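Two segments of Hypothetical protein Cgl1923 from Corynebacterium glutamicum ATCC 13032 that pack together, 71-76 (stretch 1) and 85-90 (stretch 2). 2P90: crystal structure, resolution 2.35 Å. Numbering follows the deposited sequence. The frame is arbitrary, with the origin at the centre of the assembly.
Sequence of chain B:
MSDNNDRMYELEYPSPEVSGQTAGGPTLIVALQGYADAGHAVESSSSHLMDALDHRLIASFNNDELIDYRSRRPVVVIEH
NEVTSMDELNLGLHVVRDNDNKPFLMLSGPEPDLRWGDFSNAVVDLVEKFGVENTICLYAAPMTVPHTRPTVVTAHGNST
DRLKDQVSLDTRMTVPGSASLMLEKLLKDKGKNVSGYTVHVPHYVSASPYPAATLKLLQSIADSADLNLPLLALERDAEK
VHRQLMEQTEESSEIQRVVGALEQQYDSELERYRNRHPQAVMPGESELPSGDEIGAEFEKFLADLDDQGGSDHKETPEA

Stretch 1, residues 71-76: SRRPVV
Stretch 2 85-90: SMDELN

This contact is a short antiparallel strand pairing, held by one backbone hydrogen bond and extended by apolar packing around Pro74. The touching parts, 72 to 76 and 85 to 89, run 160° apart end to end. Stretch 1 leaves a helix at Arg72. Arg73 then breaks the helical path with positive phi (45/70), and its CA-to-CB bond points away from stretch 2. Pro74 (-51/129) and Val75 (-66/141) are extended and lead into the strand at Val76 (-120/142).

Val76 pairs with Met86 (-139/125) as an antiparallel non-hydrogen-bonded pair, with CA of Val76 4.2 Å from CA of Met86. Their side chains lie on the same face of the sheet. Val76 is m, Met86 is t at all three chi angles, and CG1 of Val76 comes within 3.4 Å of CG of Met86. The pair is flanked by CA-H...O contacts: Val76 CA to Ser85 O at 3.1 Å and Met86 CA to Val75 O at 3.4 Å. Val75 O also accepts the hydrogen bond from Asp87 N, at 2.8 Å and a nearly straight 170°.

Pro74, buried and with a C-gamma exo pucker, meets three residues of stretch 2. Its CB lies 3.2 Å from Asp87 O and 4.3 Å from Met86 CE. Its CG lies 4.0 Å from Leu89 CG. The CA atoms of Pro74 and Asp87 are 5.2 Å apart.

Beyond Asp87 (-53/118), stretch 2 turns. Glu88 (-71/-18) points its CB away from stretch 1, and Leu89 has positive phi (53/44). Asp87 is t, and its OD1 accepts a hydrogen bond from Leu89 N at 2.9 Å, bracing this turn. The CA-to-CB bond of Leu89 points toward stretch 1, with chi1 -95° and chi2 -149°. Its CD1 reaches Arg72 CB at 3.9 Å.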

ATOM      1  N   SER B  71       0.680   0.585   5.804  1.00 38.14           N
ATOM      2  CA  SER B  71      -0.625  -0.117   5.627  1.00 38.58           C
ATOM      3  C   SER B  71      -1.162  -0.775   6.903  1.00 38.25           C
ATOM      4  O   SER B  71      -2.353  -0.752   7.111  1.00 38.28           O
ATOM      5  CB  SER B  71      -0.614  -1.179   4.531  1.00 38.15           C
ATOM      6  OG  SER B  71       0.244  -0.815   3.486  1.00 43.27           O
ATOM      7  N   ARG B  72      -0.310  -1.390   7.727  1.00 38.46           N
ATOM      8  CA  ARG B  72      -0.794  -2.112   8.913  1.00 38.84           C
ATOM      9  C   ARG B  72      -0.932  -1.275  10.171  1.00 39.69           C
ATOM     10  O   ARG B  72      -1.908  -1.447  10.904  1.00 39.21           O
ATOM     11  CB  ARG B  72       0.092  -3.284   9.247  1.00 38.72           C
ATOM     12  CG  ARG B  72       0.437  -4.152   8.093  1.00 42.34           C
ATOM     13  CD  ARG B  72      -0.801  -4.802   7.373  1.00 50.98           C
ATOM     14  NE  ARG B  72      -0.245  -5.934   6.659  1.00 55.49           N
ATOM     15  CZ  ARG B  72      -0.659  -7.183   6.687  1.00 51.93           C
ATOM     16  NH1 ARG B  72      -1.740  -7.575   7.323  1.00 51.32           N
ATOM     17  NH2 ARG B  72       0.031  -8.029   5.991  1.00 55.96           N
ATOM     18  N   ARG B  73       0.051  -0.399  10.434  1.00 40.10           N
ATOM     19  CA  ARG B  73       0.060   0.462  11.621  1.00 39.79           C
ATOM     20  C   ARG B  73      -0.324  -0.326  12.891  1.00 40.40           C
ATOM     21  O   ARG B  73      -1.400  -0.118  13.459  1.00 39.80           O
ATOM     22  CB  ARG B  73      -0.870   1.651  11.402  1.00 39.32           C
ATOM     23  CG  ARG B  73      -0.434   2.582  10.254  1.00 39.63           C
ATOM     24  CD  ARG B  73      -0.905   3.990  10.560  1.00 35.96           C
ATOM     25  NE  ARG B  73      -0.532   5.000   9.585  1.00 35.26           N
ATOM     26  CZ  ARG B  73       0.658   5.619   9.534  1.00 35.22           C
ATOM     27  NH1 ARG B  73       1.652   5.303  10.373  1.00 37.02           N
ATOM     28  NH2 ARG B  73       0.862   6.539   8.616  1.00 29.26           N
ATOM     29  N   PRO B  74       0.568  -1.230  13.335  1.00 40.97           N
ATOM     30  CA  PRO B  74       0.386  -2.026  14.547  1.00 41.65           C
ATOM     31  C   PRO B  74       0.025  -1.124  15.741  1.00 41.72           C
ATOM     32  O   PRO B  74       0.750  -0.181  16.038  1.00 42.06           O
ATOM     33  CB  PRO B  74       1.786  -2.619  14.799  1.00 41.81           C
ATOM     34  CG  PRO B  74       2.459  -2.600  13.491  1.00 42.39           C
ATOM     35  CD  PRO B  74       1.889  -1.455  12.714  1.00 40.96           C
ATOM     36  N   VAL B  75      -1.042  -1.465  16.447  1.00 42.23           N
ATOM     37  CA  VAL B  75      -1.664  -0.584  17.428  1.00 42.55           C
ATOM     38  C   VAL B  75      -0.753  -0.323  18.635  1.00 42.74           C
ATOM     39  O   VAL B  75      -0.019  -1.220  19.076  1.00 42.61           O
ATOM     40  CB  VAL B  75      -3.064  -1.154  17.820  1.00 43.01           C
ATOM     41  CG1 VAL B  75      -3.748  -0.316  18.927  1.00 43.83           C
ATOM     42  CG2 VAL B  75      -3.936  -1.113  16.603  1.00 42.08           C
ATOM     43  N   VAL B  76      -0.774   0.920  19.129  1.00 43.21           N
ATOM     44  CA  VAL B  76       0.020   1.300  20.286  1.00 43.47           C
ATOM     45  C   VAL B  76      -0.906   1.789  21.365  1.00 43.56           C
ATOM     46  O   VAL B  76      -1.923   2.450  21.088  1.00 43.62           O
ATOM     47  CB  VAL B  76       1.101   2.397  19.973  1.00 44.16           C
ATOM     48  CG1 VAL B  76       2.054   1.951  18.896  1.00 44.06           C
ATOM     49  CG2 VAL B  76       0.454   3.616  19.507  1.00 47.15           C
ATOM     50  N   SER B  85       2.505   0.098  25.259  1.00 51.06           N
ATOM     51  CA  SER B  85       2.703  -1.056  24.380  1.00 48.86           C
ATOM     52  C   SER B  85       2.535  -0.757  22.916  1.00 47.33           C
ATOM     53  O   SER B  85       1.911   0.226  22.546  1.00 46.57           O
ATOM     54  CB  SER B  85       1.781  -2.229  24.761  1.00 48.49           C
ATOM     55  OG  SER B  85       0.441  -1.919  24.474  1.00 46.34           O
ATOM     56  N   MET B  86       3.099  -1.641  22.102  1.00 45.91           N
ATOM     57  CA  MET B  86       2.925  -1.643  20.654  1.00 44.94           C
ATOM     58  C   MET B  86       2.762  -3.092  20.246  1.00 45.11           C
ATOM     59  O   MET B  86       3.607  -3.911  20.566  1.00 44.87           O
ATOM     60  CB  MET B  86       4.147  -1.042  19.926  1.00 44.68           C
ATOM     61  CG  MET B  86       3.958  -0.828  18.389  1.00 43.97           C
ATOM     62  SD  MET B  86       5.092   0.433  17.640  1.00 40.39           S
ATOM     63  CE  MET B  86       4.504   0.436  15.981  1.00 42.81           C
ATOM     64  N   ASP B  87       1.676  -3.384  19.545  1.00 45.59           N
ATOM     65  CA  ASP B  87       1.423  -4.695  18.942  1.00 46.62           C
ATOM     66  C   ASP B  87       2.623  -5.126  18.071  1.00 47.39           C
ATOM     67  O   ASP B  87       2.961  -4.452  17.078  1.00 46.70           O
ATOM     68  CB  ASP B  87       0.155  -4.579  18.101  1.00 46.04           C
ATOM     69  CG  ASP B  87      -0.224  -5.874  17.365  1.00 47.81           C
ATOM     70  OD1 ASP B  87       0.439  -6.924  17.485  1.00 46.91           O
ATOM     71  OD2 ASP B  87      -1.243  -5.817  16.648  1.00 48.72           O
ATOM     72  N   GLU B  88       3.254  -6.244  18.441  1.00 47.86           N
ATOM     73  CA  GLU B  88       4.434  -6.736  17.720  1.00 49.58           C
ATOM     74  C   GLU B  88       4.128  -7.308  16.337  1.00 47.22           C
ATOM     75  O   GLU B  88       5.029  -7.443  15.520  1.00 46.58           O
ATOM     76  CB  GLU B  88       5.169  -7.790  18.552  1.00 49.50           C
ATOM     77  CG  GLU B  88       6.227  -7.221  19.466  1.00 54.39           C
ATOM     78  CD  GLU B  88       7.023  -8.301  20.185  1.00 56.47           C
ATOM     79  OE1 GLU B  88       7.350  -9.344  19.544  1.00 64.32           O
ATOM     80  OE2 GLU B  88       7.324  -8.099  21.398  1.00 64.74           O
ATOM     81  N   LEU B  89       2.861  -7.636  16.090  1.00 46.03           N
ATOM     82  CA  LEU B  89       2.403  -8.226  14.822  1.00 45.43           C
ATOM     83  C   LEU B  89       3.225  -9.455  14.457  1.00 43.81           C
ATOM     84  O   LEU B  89       3.639  -9.602  13.319  1.00 42.35           O
ATOM     85  CB  LEU B  89       2.428  -7.210  13.653  1.00 44.73           C
ATOM     86  CG  LEU B  89       1.241  -6.377  13.171  1.00 48.21           C
ATOM     87  CD1 LEU B  89       1.352  -6.124  11.656  1.00 52.39           C
ATOM     88  CD2 LEU B  89      -0.131  -6.925  13.450  1.00 47.56           C
ATOM     89  N   ASN B  90       3.470 -10.318  15.441  1.00 44.21           N
ATOM     90  CA  ASN B  90       4.289 -11.513  15.236  1.00 44.15           C
ATOM     91  C   ASN B  90       3.651 -12.458  14.242  1.00 42.75           C
ATOM     92  O   ASN B  90       2.501 -12.822  14.379  1.00 42.24           O
ATOM     93  CB  ASN B  90       4.582 -12.242  16.550  1.00 45.46           C
ATOM     94  CG  ASN B  90       5.399 -13.547  16.341  1.00 50.30           C
ATOM     95  OD1 ASN B  90       6.621 -13.530  16.028  1.00 52.74           O
ATOM     96  ND2 ASN B  90       4.721 -14.688  16.525  1.00 55.23           N
TER